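Side-chain contacts in nucleosome assembly protein 1, putative (PDB 3FS3), which probably binds histones and acts as a histone chaperone in nucleosome assembly: residues Ile282-Ala285 with Val286-Leu290; Phe114-Arg117 with Ala118-Asn122; Gln81-His84 with Asp85-Pro89. One frame throughout, in Å; residues are numbered along the deposited sequence.

The three contacts follow the chain in the order interaction 3, interaction 2, interaction 1, and each joins successive turns of a single helix. Interaction 3 lies on the long helix 49-99, interaction 2 on the short helix 114-120 and its exit, and interaction 1 at the end of helix 260-289. Interactions 1 and 2 have centres about 8 Å apart and touch, the carboxamide of Asn121 meeting the backbone of Tyr288. Interaction 3 stands apart, its centre about 18 Å from that of interaction 1 and about 23 Å from that of interaction 2. Interactions 1 and 3 make polar bonds to the second subunit, whereas interaction 2 brings Phe114 against it by packing.

Interaction 1. Residues Ile282-Ala285 with Val286-Leu290; sequences IPYA and VDYYL
Tyr284 and Tyr288, one helical turn apart, send their side chains off the same flank of helix 260-289, yet their rings do not stack. Tyr288 presents CE2 at the edge of the Tyr284 ring, near its plane, and the same atom lies 4.2 Å from Tyr284 CB. One face of the Tyr284 ring is taken instead by Pro283, whose CB sits over the ring centre, 3.8 Å above the plane. With CG anti to its own carbonyl carbon (chi1 -89°), the Tyr288 ring leans back over the turn before it, where CD2 comes 3.6 Å from Tyr284 O.

Beneath the rings the backbone is uneven, because Pro283 has no N-H to give and the nitrogens of Val286 and Asp287 lack the usual bond to the carbonyl four residues back. Tyr284 O receives a bond from Tyr288 N (3.3 Å) and a weak one from Asp287 N, three residues on. Ala285 O accepts a straighter bond from Tyr289 N, at 2.9 Å with an N-H...O angle of 168°, and Tyr288 N adds a weak bond. Tyr289 takes a different first torsion, CG anti to the backbone N, which carries its ring away from Tyr284 to meet Phe114 with the planes at about 25°.

Two of the polar ends find partners across the dimer. Tyr284 OH bonds to Glu69 of the second subunit, and Asp287 OD2 to Tyr66 of the second subunit. The carboxylate of Asp287 and the hydroxyl of Tyr284 are thus paired with groups of the second subunit, and that carboxylate would probably be steadied further by the weak, long ion pair of OD1 with Lys59 of that subunit. The chemistry implies that the kinked helix end contributes polar, directional links to the dimer interface as well as apolar surface.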
ATOM      1  N   ILE A 282     -16.670  -6.309  -0.349  1.00 17.99           N
ATOM      2  CA  ILE A 282     -17.210  -6.592   0.975  1.00 21.39           C
ATOM      3  C   ILE A 282     -17.519  -5.340   1.819  1.00 23.15           C
ATOM      4  O   ILE A 282     -18.592  -5.234   2.409  1.00 23.09           O
ATOM      5  CB  ILE A 282     -16.251  -7.548   1.733  1.00 23.48           C
ATOM      6  CG1 ILE A 282     -16.249  -8.915   1.036  1.00 26.56           C
ATOM      7  CG2 ILE A 282     -16.645  -7.670   3.182  1.00 21.19           C
ATOM      8  CD1 ILE A 282     -15.294  -9.923   1.628  1.00 22.08           C
ATOM      9  N   PRO A 283     -16.599  -4.367   1.873  1.00 25.09           N
ATOM     10  CA  PRO A 283     -16.900  -3.174   2.684  1.00 24.81           C
ATOM     11  C   PRO A 283     -17.973  -2.231   2.113  1.00 28.66           C
ATOM     12  O   PRO A 283     -18.677  -1.547   2.873  1.00 30.99           O
ATOM     13  CB  PRO A 283     -15.541  -2.474   2.789  1.00 26.81           C
ATOM     14  CG  PRO A 283     -14.533  -3.596   2.592  1.00 23.87           C
ATOM     15  CD  PRO A 283     -15.177  -4.396   1.481  1.00 24.29           C
ATOM     16  N   TYR A 284     -18.107  -2.212   0.782  1.00 25.76           N
ATOM     17  CA  TYR A 284     -19.038  -1.316   0.094  1.00 21.26           C
ATOM     18  C   TYR A 284     -19.985  -2.004  -0.894  1.00 24.52           C
ATOM     19  O   TYR A 284     -20.407  -1.392  -1.871  1.00 24.03           O
ATOM     20  CB  TYR A 284     -18.232  -0.268  -0.682  1.00 25.21           C
ATOM     21  CG  TYR A 284     -17.003   0.250   0.041  1.00 25.03           C
ATOM     22  CD1 TYR A 284     -17.104   0.830   1.303  1.00 27.07           C
ATOM     23  CD2 TYR A 284     -15.742   0.165  -0.543  1.00 28.05           C
ATOM     24  CE1 TYR A 284     -15.985   1.314   1.969  1.00 25.17           C
ATOM     25  CE2 TYR A 284     -14.612   0.647   0.111  1.00 29.95           C
ATOM     26  CZ  TYR A 284     -14.742   1.221   1.367  1.00 31.42           C
ATOM     27  OH  TYR A 284     -13.632   1.708   2.015  1.00 31.16           O
ATOM     28  N   ALA A 285     -20.329  -3.259  -0.634  1.00 24.56           N
ATOM     29  CA  ALA A 285     -21.184  -4.031  -1.533  1.00 23.27           C
ATOM     30  C   ALA A 285     -22.365  -3.330  -2.177  1.00 25.65           C
ATOM     31  O   ALA A 285     -22.435  -3.228  -3.409  1.00 21.39           O
ATOM     32  CB  ALA A 285     -21.678  -5.279  -0.834  1.00 21.40           C
ATOM     33  N   VAL A 286     -23.298  -2.853  -1.358  1.00 20.55           N
ATOM     34  CA  VAL A 286     -24.491  -2.225  -1.903  1.00 22.16           C
ATOM     35  C   VAL A 286     -24.207  -1.042  -2.815  1.00 22.79           C
ATOM     36  O   VAL A 286     -24.935  -0.825  -3.777  1.00 23.93           O
ATOM     37  CB  VAL A 286     -25.484  -1.792  -0.785  1.00 23.16           C
ATOM     38  CG1 VAL A 286     -24.947  -0.578  -0.013  1.00 14.11           C
ATOM     39  CG2 VAL A 286     -26.844  -1.495  -1.404  1.00 17.97           C
ATOM     40  N   ASP A 287     -23.149  -0.286  -2.525  1.00 24.67           N
ATOM     41  CA  ASP A 287     -22.805   0.864  -3.356  1.00 26.54           C
ATOM     42  C   ASP A 287     -22.312   0.421  -4.726  1.00 28.03           C
ATOM     43  O   ASP A 287     -22.461   1.147  -5.716  1.00 27.86           O
ATOM     44  CB  ASP A 287     -21.771   1.746  -2.660  1.00 26.91           C
ATOM     45  CG  ASP A 287     -22.392   2.617  -1.588  1.00 26.37           C
ATOM     46  OD1 ASP A 287     -23.636   2.728  -1.563  1.00 28.13           O
ATOM     47  OD2 ASP A 287     -21.646   3.202  -0.781  1.00 33.01           O
ATOM     48  N   TYR A 288     -21.712  -0.762  -4.785  1.00 23.65           N
ATOM     49  CA  TYR A 288     -21.285  -1.293  -6.071  1.00 24.11           C
ATOM     50  C   TYR A 288     -22.557  -1.762  -6.770  1.00 23.63           C
ATOM     51  O   TYR A 288     -22.769  -1.473  -7.945  1.00 21.51           O
ATOM     52  CB  TYR A 288     -20.303  -2.452  -5.886  1.00 23.89           C
ATOM     53  CG  TYR A 288     -18.877  -1.973  -5.808  1.00 23.30           C
ATOM     54  CD1 TYR A 288     -18.225  -1.475  -6.943  1.00 22.78           C
ATOM     55  CD2 TYR A 288     -18.194  -1.962  -4.596  1.00 21.23           C
ATOM     56  CE1 TYR A 288     -16.924  -0.976  -6.867  1.00 19.42           C
ATOM     57  CE2 TYR A 288     -16.892  -1.464  -4.505  1.00 23.05           C
ATOM     58  CZ  TYR A 288     -16.266  -0.973  -5.642  1.00 23.04           C
ATOM     59  OH  TYR A 288     -14.990  -0.477  -5.541  1.00 26.09           O
ATOM     60  N   TYR A 289     -23.417  -2.469  -6.037  1.00 23.55           N
ATOM     61  CA  TYR A 289     -24.673  -2.938  -6.609  1.00 24.68           C
ATOM     62  C   TYR A 289     -25.362  -1.756  -7.294  1.00 28.58           C
ATOM     63  O   TYR A 289     -25.736  -1.847  -8.460  1.00 31.79           O
ATOM     64  CB  TYR A 289     -25.576  -3.500  -5.514  1.00 24.68           C
ATOM     65  CG  TYR A 289     -26.993  -3.762  -5.963  1.00 22.56           C
ATOM     66  CD1 TYR A 289     -27.367  -4.994  -6.497  1.00 21.36           C
ATOM     67  CD2 TYR A 289     -27.966  -2.770  -5.853  1.00 26.60           C
ATOM     68  CE1 TYR A 289     -28.686  -5.232  -6.911  1.00 24.61           C
ATOM     69  CE2 TYR A 289     -29.279  -2.993  -6.262  1.00 25.61           C
ATOM     70  CZ  TYR A 289     -29.634  -4.224  -6.786  1.00 27.78           C
ATOM     71  OH  TYR A 289     -30.945  -4.440  -7.165  1.00 31.25           O
ATOM     72  N   LEU A 290     -25.511  -0.648  -6.567  1.00 28.01           N
ATOM     73  CA  LEU A 290     -26.148   0.562  -7.094  1.00 28.89           C
ATOM     74  C   LEU A 290     -25.284   1.246  -8.147  1.00 31.88           C
ATOM     75  O   LEU A 290     -25.752   2.136  -8.851  1.00 34.54           O
ATOM     76  CB  LEU A 290     -26.430   1.568  -5.963  1.00 29.25           C
ATOM     77  CG  LEU A 290     -27.528   1.244  -4.947  1.00 32.94           C
ATOM     78  CD1 LEU A 290     -27.571   2.312  -3.873  1.00 33.26           C
ATOM     79  CD2 LEU A 290     -28.871   1.156  -5.663  1.00 29.70           C
TER

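Interaction 2. Residues Phe114-Arg117 with Ala118-Asn122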
ATOM      1  N   PHE A 114     -27.912  -9.739  -6.211  1.00 26.47           N
ATOM      2  CA  PHE A 114     -27.150  -8.737  -5.475  1.00 22.28           C
ATOM      3  C   PHE A 114     -25.640  -8.774  -5.651  1.00 22.03           C
ATOM      4  O   PHE A 114     -25.038  -7.777  -6.028  1.00 24.11           O
ATOM      5  CB  PHE A 114     -27.438  -8.813  -3.975  1.00 26.33           C
ATOM      6  CG  PHE A 114     -26.639  -7.822  -3.170  1.00 21.20           C
ATOM      7  CD1 PHE A 114     -26.984  -6.469  -3.168  1.00 18.46           C
ATOM      8  CD2 PHE A 114     -25.512  -8.231  -2.470  1.00 17.01           C
ATOM      9  CE1 PHE A 114     -26.212  -5.535  -2.476  1.00 16.91           C
ATOM     10  CE2 PHE A 114     -24.731  -7.313  -1.774  1.00 19.84           C
ATOM     11  CZ  PHE A 114     -25.085  -5.950  -1.777  1.00 19.37           C
ATOM     12  N   TRP A 115     -25.019  -9.909  -5.353  1.00 21.94           N
ATOM     13  CA  TRP A 115     -23.567  -9.998  -5.458  1.00 24.20           C
ATOM     14  C   TRP A 115     -23.065  -9.980  -6.900  1.00 24.22           C
ATOM     15  O   TRP A 115     -22.040  -9.360  -7.193  1.00 23.27           O
ATOM     16  CB  TRP A 115     -23.041 -11.239  -4.722  1.00 18.82           C
ATOM     17  CG  TRP A 115     -23.313 -11.201  -3.260  1.00 20.28           C
ATOM     18  CD1 TRP A 115     -24.289 -11.884  -2.590  1.00 20.33           C
ATOM     19  CD2 TRP A 115     -22.641 -10.398  -2.281  1.00 20.42           C
ATOM     20  NE1 TRP A 115     -24.266 -11.553  -1.256  1.00 20.80           N
ATOM     21  CE2 TRP A 115     -23.269 -10.643  -1.038  1.00 15.41           C
ATOM     22  CE3 TRP A 115     -21.570  -9.495  -2.334  1.00 19.30           C
ATOM     23  CZ2 TRP A 115     -22.860 -10.020   0.145  1.00 17.16           C
ATOM     24  CZ3 TRP A 115     -21.162  -8.876  -1.160  1.00 18.52           C
ATOM     25  CH2 TRP A 115     -21.808  -9.144   0.068  1.00 20.84           C
ATOM     26  N   LEU A 116     -23.777 -10.649  -7.802  1.00 26.65           N
ATOM     27  CA  LEU A 116     -23.353 -10.643  -9.194  1.00 22.60           C
ATOM     28  C   LEU A 116     -23.256  -9.208  -9.676  1.00 25.17           C
ATOM     29  O   LEU A 116     -22.256  -8.825 -10.284  1.00 25.10           O
ATOM     30  CB  LEU A 116     -24.333 -11.395 -10.088  1.00 17.31           C
ATOM     31  CG  LEU A 116     -24.066 -11.163 -11.588  1.00 20.60           C
ATOM     32  CD1 LEU A 116     -22.629 -11.563 -11.925  1.00 22.60           C
ATOM     33  CD2 LEU A 116     -25.056 -11.960 -12.436  1.00 19.43           C
ATOM     34  N   ARG A 117     -24.284  -8.412  -9.397  1.00 24.49           N
ATOM     35  CA  ARG A 117     -24.287  -7.027  -9.846  1.00 26.58           C
ATOM     36  C   ARG A 117     -23.238  -6.178  -9.155  1.00 28.63           C
ATOM     37  O   ARG A 117     -22.608  -5.335  -9.787  1.00 32.93           O
ATOM     38  CB  ARG A 117     -25.678  -6.421  -9.692  1.00 28.34           C
ATOM     39  CG  ARG A 117     -26.653  -7.018 -10.688  1.00 37.14           C
ATOM     40  CD  ARG A 117     -28.030  -6.389 -10.641  1.00 41.15           C
ATOM     41  NE  ARG A 117     -28.962  -7.124 -11.494  1.00 47.89           N
ATOM     42  CZ  ARG A 117     -30.283  -6.972 -11.477  1.00 48.44           C
ATOM     43  NH1 ARG A 117     -30.844  -6.102 -10.643  1.00 47.94           N
ATOM     44  NH2 ARG A 117     -31.044  -7.697 -12.286  1.00 45.25           N
ATOM     45  N   ALA A 118     -23.031  -6.399  -7.862  1.00 28.85           N
ATOM     46  CA  ALA A 118     -22.010  -5.645  -7.151  1.00 28.20           C
ATOM     47  C   ALA A 118     -20.662  -5.971  -7.802  1.00 29.79           C
ATOM     48  O   ALA A 118     -19.884  -5.071  -8.118  1.00 31.02           O
ATOM     49  CB  ALA A 118     -21.995  -6.030  -5.665  1.00 27.80           C
ATOM     50  N   LEU A 119     -20.393  -7.261  -8.006  1.00 29.00           N
ATOM     51  CA  LEU A 119     -19.140  -7.693  -8.632  1.00 29.62           C
ATOM     52  C   LEU A 119     -18.999  -7.134 -10.053  1.00 29.56           C
ATOM     53  O   LEU A 119     -17.920  -6.690 -10.448  1.00 29.27           O
ATOM     54  CB  LEU A 119     -19.067  -9.222  -8.682  1.00 26.11           C
ATOM     55  CG  LEU A 119     -18.957  -9.992  -7.364  1.00 26.91           C
ATOM     56  CD1 LEU A 119     -19.168 -11.475  -7.618  1.00 21.45           C
ATOM     57  CD2 LEU A 119     -17.598  -9.746  -6.735  1.00 23.35           C
ATOM     58  N   ARG A 120     -20.089  -7.157 -10.812  1.00 29.25           N
ATOM     59  CA  ARG A 120     -20.086  -6.643 -12.182  1.00 32.66           C
ATOM     60  C   ARG A 120     -19.725  -5.164 -12.228  1.00 32.16           C
ATOM     61  O   ARG A 120     -18.963  -4.740 -13.095  1.00 34.49           O
ATOM     62  CB  ARG A 120     -21.461  -6.834 -12.837  1.00 36.96           C
ATOM     63  CG  ARG A 120     -21.626  -8.130 -13.617  1.00 37.07           C
ATOM     64  CD  ARG A 120     -20.641  -8.185 -14.772  1.00 43.48           C
ATOM     65  NE  ARG A 120     -20.913  -9.292 -15.686  1.00 45.69           N
ATOM     66  CZ  ARG A 120     -20.034  -9.752 -16.571  1.00 46.18           C
ATOM     67  NH1 ARG A 120     -18.834  -9.195 -16.650  1.00 43.01           N
ATOM     68  NH2 ARG A 120     -20.350 -10.767 -17.369  1.00 42.14           N
ATOM     69  N   ASN A 121     -20.267  -4.390 -11.290  1.00 27.63           N
ATOM     70  CA  ASN A 121     -20.012  -2.957 -11.230  1.00 29.95           C
ATOM     71  C   ASN A 121     -18.623  -2.550 -10.745  1.00 30.32           C
ATOM     72  O   ASN A 121     -18.352  -1.364 -10.553  1.00 32.77           O
ATOM     73  CB  ASN A 121     -21.083  -2.261 -10.379  1.00 30.78           C
ATOM     74  CG  ASN A 121     -22.458  -2.298 -11.033  1.00 34.01           C
ATOM     75  OD1 ASN A 121     -22.568  -2.245 -12.255  1.00 30.47           O
ATOM     76  ND2 ASN A 121     -23.508  -2.378 -10.223  1.00 35.72           N
ATOM     77  N   ASN A 122     -17.745  -3.522 -10.527  1.00 30.97           N
ATOM     78  CA  ASN A 122     -16.374  -3.216 -10.113  1.00 32.04           C
ATOM     79  C   ASN A 122     -15.470  -3.611 -11.275  1.00 32.25           C
ATOM     80  O   ASN A 122     -15.401  -4.783 -11.642  1.00 30.93           O
ATOM     81  CB  ASN A 122     -15.992  -3.989  -8.847  1.00 28.48           C
ATOM     82  CG  ASN A 122     -14.505  -3.917  -8.545  1.00 31.13           C
ATOM     83  OD1 ASN A 122     -13.687  -4.484  -9.269  1.00 35.37           O
ATOM     84  ND2 ASN A 122     -14.147  -3.217  -7.474  1.00 27.61           N
TER
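Arg120 rests CB and CG on the turn before it, meeting Leu116 through this aliphatic part, and its end then leads away. Its CB lies 3.3 Å from Leu116 O and close to Arg117 O as well. CG comes next, 4.0 Å from Leu116 CD1, the two side chains running side by side in the same direction. A bend at chi2 (-62°) then turns CD and the guanidinium group from the helix axis. At the tip NE forms a salt bridge with Glu134, and NH1 a weak hydrogen bond with Ser126 OG.

Leu119 sets CG only 3.2 Å from Trp115 O, and its side chain packs on Leu140 of strand 140-147. Trp115 touches that strand too, with Phe114 CD2 over the centre of its ring system, 3.5 Å above the plane, while Trp115 CD1 in turn stands at the edge of the Phe114 ring. Ala118 keeps its short CB near the carbonyls of Phe114 and Trp115, and Tyr288 of helix 260-289 packs on this alanine.

Four regular backbone bonds join the turns, the straightest being Leu119 N to Trp115 O (2.8 Å, 171°). Beyond the last of them, Asn121 N to Arg117 O, the chain leaves helix 114-120, and Asn122 serves as N-cap of the next helix with OD1 on Val125 N. Arg117 extends the opposite way along the sequence, to a salt bridge with Glu113.

The two arginines therefore have separate acidic partners, so their positive charges are probably balanced locally. Apolar contacts do the joining: Trp115 and Leu119 tie this short helix to strand 140-147, Phe114 and Trp115 meet Ala285 of helix 260-289, and the same two aromatic residues pack on Leu98 of helix 49-99.

Interaction 3. Residues Gln81-His84 with Asp85-Pro89; sequences QKYH and DLYGP
The ring of Tyr83 carries Leu86 CD1 over one face, 3.8 Å above the plane and displaced toward the rim. This is a CH-pi contact, the methyl lying 4.2 Å from the ring centroid and 24° off the ring normal. Tyr87 also receives a neighbour on one face, but a polar one: Tyr83 O stands 3.0 Å above its plane, again toward the rim, with CD2 the nearest ring atom. The same carbonyl accepts a hydrogen bond from Tyr87 N at 2.8 Å, so a single oxygen meets both the backbone and the ring of Tyr87. Farther along that ring, Tyr83 CB touches CZ at 4.0 Å. Tyr87 has CG anti to its carbonyl carbon (chi1 -60°), and this folds the ring back against the preceding turn.

These residues belong to the C-terminal half of helix 49-99, the long helix that in the NAP fold pairs with its counterpart to build the dimer. The flank bearing the two tyrosines faces that counterpart: Phe72 of the second subunit meets Tyr83 edge to face, and Tyr65 of the second subunit meets the Tyr87 ring with planes at about 30°.

Lys82 runs out extended from its CG, which is anti to the backbone N. Its CE passes 4.1 Å from Leu86 CD1, the methyl that also rests on Tyr83, and NZ ends in a salt bridge with Glu75 of the second subunit, whose OE2 meets both NZ and, through a hydrogen bond, Tyr83 OH. His84 leaves in another direction and meets Tyr147 of its own chain edge to face, while its carbonyl O takes the backbone N-H of Gly88, with Gly88 N at 3.2 Å from His84 O, one residue before Pro89 interrupts the helical bonding.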
ATOM      1  N   GLN A  81      -8.018  -4.879  14.249  1.00 34.38           N
ATOM      2  CA  GLN A  81      -8.814  -5.962  14.818  1.00 37.56           C
ATOM      3  C   GLN A  81     -10.116  -5.398  15.363  1.00 37.51           C
ATOM      4  O   GLN A  81     -11.196  -5.892  15.050  1.00 40.55           O
ATOM      5  CB  GLN A  81      -8.060  -6.666  15.950  1.00 40.24           C
ATOM      6  CG  GLN A  81      -6.797  -7.387  15.509  1.00 49.72           C
ATOM      7  CD  GLN A  81      -7.048  -8.346  14.365  1.00 54.25           C
ATOM      8  OE1 GLN A  81      -7.425  -7.931  13.267  1.00 56.88           O
ATOM      9  NE2 GLN A  81      -6.842  -9.637  14.614  1.00 56.99           N
ATOM     10  N   LYS A  82     -10.004  -4.355  16.176  1.00 36.79           N
ATOM     11  CA  LYS A  82     -11.165  -3.711  16.766  1.00 34.20           C
ATOM     12  C   LYS A  82     -12.241  -3.409  15.723  1.00 32.88           C
ATOM     13  O   LYS A  82     -13.392  -3.821  15.869  1.00 31.49           O
ATOM     14  CB  LYS A  82     -10.742  -2.414  17.457  1.00 36.58           C
ATOM     15  CG  LYS A  82     -11.895  -1.523  17.867  1.00 39.92           C
ATOM     16  CD  LYS A  82     -11.385  -0.177  18.348  1.00 44.42           C
ATOM     17  CE  LYS A  82     -12.509   0.841  18.462  1.00 46.89           C
ATOM     18  NZ  LYS A  82     -11.986   2.169  18.898  1.00 52.11           N
ATOM     19  N   TYR A  83     -11.872  -2.691  14.669  1.00 27.97           N
ATOM     20  CA  TYR A  83     -12.851  -2.355  13.648  1.00 31.79           C
ATOM     21  C   TYR A  83     -13.305  -3.569  12.856  1.00 30.24           C
ATOM     22  O   TYR A  83     -14.443  -3.616  12.390  1.00 31.01           O
ATOM     23  CB  TYR A  83     -12.311  -1.239  12.748  1.00 30.81           C
ATOM     24  CG  TYR A  83     -12.412   0.103  13.443  1.00 33.90           C
ATOM     25  CD1 TYR A  83     -13.562   0.883  13.327  1.00 32.23           C
ATOM     26  CD2 TYR A  83     -11.410   0.532  14.317  1.00 32.02           C
ATOM     27  CE1 TYR A  83     -13.719   2.049  14.071  1.00 34.81           C
ATOM     28  CE2 TYR A  83     -11.556   1.695  15.066  1.00 33.18           C
ATOM     29  CZ  TYR A  83     -12.714   2.447  14.941  1.00 36.81           C
ATOM     30  OH  TYR A  83     -12.878   3.584  15.700  1.00 39.04           O
ATOM     31  N   HIS A  84     -12.432  -4.558  12.709  1.00 28.86           N
ATOM     32  CA  HIS A  84     -12.840  -5.763  12.009  1.00 32.98           C
ATOM     33  C   HIS A  84     -14.056  -6.325  12.750  1.00 32.04           C
ATOM     34  O   HIS A  84     -15.023  -6.753  12.126  1.00 28.47           O
ATOM     35  CB  HIS A  84     -11.738  -6.817  12.007  1.00 35.23           C
ATOM     36  CG  HIS A  84     -12.166  -8.115  11.396  1.00 41.04           C
ATOM     37  ND1 HIS A  84     -12.521  -8.229  10.067  1.00 42.18           N
ATOM     38  CD2 HIS A  84     -12.338  -9.343  11.937  1.00 40.27           C
ATOM     39  CE1 HIS A  84     -12.891  -9.472   9.818  1.00 40.44           C
ATOM     40  NE2 HIS A  84     -12.789 -10.168  10.936  1.00 42.45           N
ATOM     41  N   ASP A  85     -13.993  -6.307  14.082  1.00 32.09           N
ATOM     42  CA  ASP A  85     -15.083  -6.802  14.920  1.00 36.18           C
ATOM     43  C   ASP A  85     -16.292  -5.877  14.919  1.00 33.80           C
ATOM     44  O   ASP A  85     -17.419  -6.320  15.132  1.00 32.43           O
ATOM     45  CB  ASP A  85     -14.607  -7.028  16.358  1.00 45.81           C
ATOM     46  CG  ASP A  85     -13.735  -8.267  16.492  1.00 56.87           C
ATOM     47  OD1 ASP A  85     -14.171  -9.357  16.054  1.00 61.49           O
ATOM     48  OD2 ASP A  85     -12.615  -8.158  17.036  1.00 61.15           O
ATOM     49  N   LEU A  86     -16.066  -4.589  14.687  1.00 34.30           N
ATOM     50  CA  LEU A  86     -17.175  -3.648  14.626  1.00 31.01           C
ATOM     51  C   LEU A  86     -17.905  -3.810  13.286  1.00 28.76           C
ATOM     52  O   LEU A  86     -19.113  -3.622  13.214  1.00 30.71           O
ATOM     53  CB  LEU A  86     -16.673  -2.208  14.802  1.00 31.47           C
ATOM     54  CG  LEU A  86     -16.209  -1.890  16.232  1.00 34.24           C
ATOM     55  CD1 LEU A  86     -15.724  -0.463  16.322  1.00 24.71           C
ATOM     56  CD2 LEU A  86     -17.355  -2.119  17.213  1.00 30.40           C
ATOM     57  N   TYR A  87     -17.182  -4.170  12.228  1.00 26.93           N
ATOM     58  CA  TYR A  87     -17.823  -4.357  10.918  1.00 27.27           C
ATOM     59  C   TYR A  87     -18.642  -5.649  10.856  1.00 25.74           C
ATOM     60  O   TYR A  87     -19.680  -5.711  10.182  1.00 27.70           O
ATOM     61  CB  TYR A  87     -16.787  -4.386   9.782  1.00 26.61           C
ATOM     62  CG  TYR A  87     -15.935  -3.140   9.641  1.00 25.12           C
ATOM     63  CD1 TYR A  87     -16.474  -1.865   9.837  1.00 26.80           C
ATOM     64  CD2 TYR A  87     -14.592  -3.237   9.298  1.00 22.33           C
ATOM     65  CE1 TYR A  87     -15.686  -0.714   9.695  1.00 25.42           C
ATOM     66  CE2 TYR A  87     -13.793  -2.092   9.150  1.00 25.04           C
ATOM     67  CZ  TYR A  87     -14.346  -0.838   9.354  1.00 26.90           C
ATOM     68  OH  TYR A  87     -13.556   0.284   9.236  1.00 23.99           O
ATOM     69  N   GLY A  88     -18.158  -6.676  11.552  1.00 25.85           N
ATOM     70  CA  GLY A  88     -18.821  -7.972  11.574  1.00 24.00           C
ATOM     71  C   GLY A  88     -20.338  -7.957  11.658  1.00 26.51           C
ATOM     72  O   GLY A  88     -21.005  -8.507  10.782  1.00 30.37           O
ATOM     73  N   PRO A  89     -20.921  -7.349  12.705  1.00 27.72           N
ATOM     74  CA  PRO A  89     -22.380  -7.295  12.856  1.00 26.93           C
ATOM     75  C   PRO A  89     -23.054  -6.581  11.684  1.00 26.23           C
ATOM     76  O   PRO A  89     -24.191  -6.881  11.325  1.00 24.49           O
ATOM     77  CB  PRO A  89     -22.568  -6.530  14.164  1.00 23.51           C
ATOM     78  CG  PRO A  89     -21.319  -6.886  14.941  1.00 31.67           C
ATOM     79  CD  PRO A  89     -20.247  -6.786  13.889  1.00 28.34           C
TER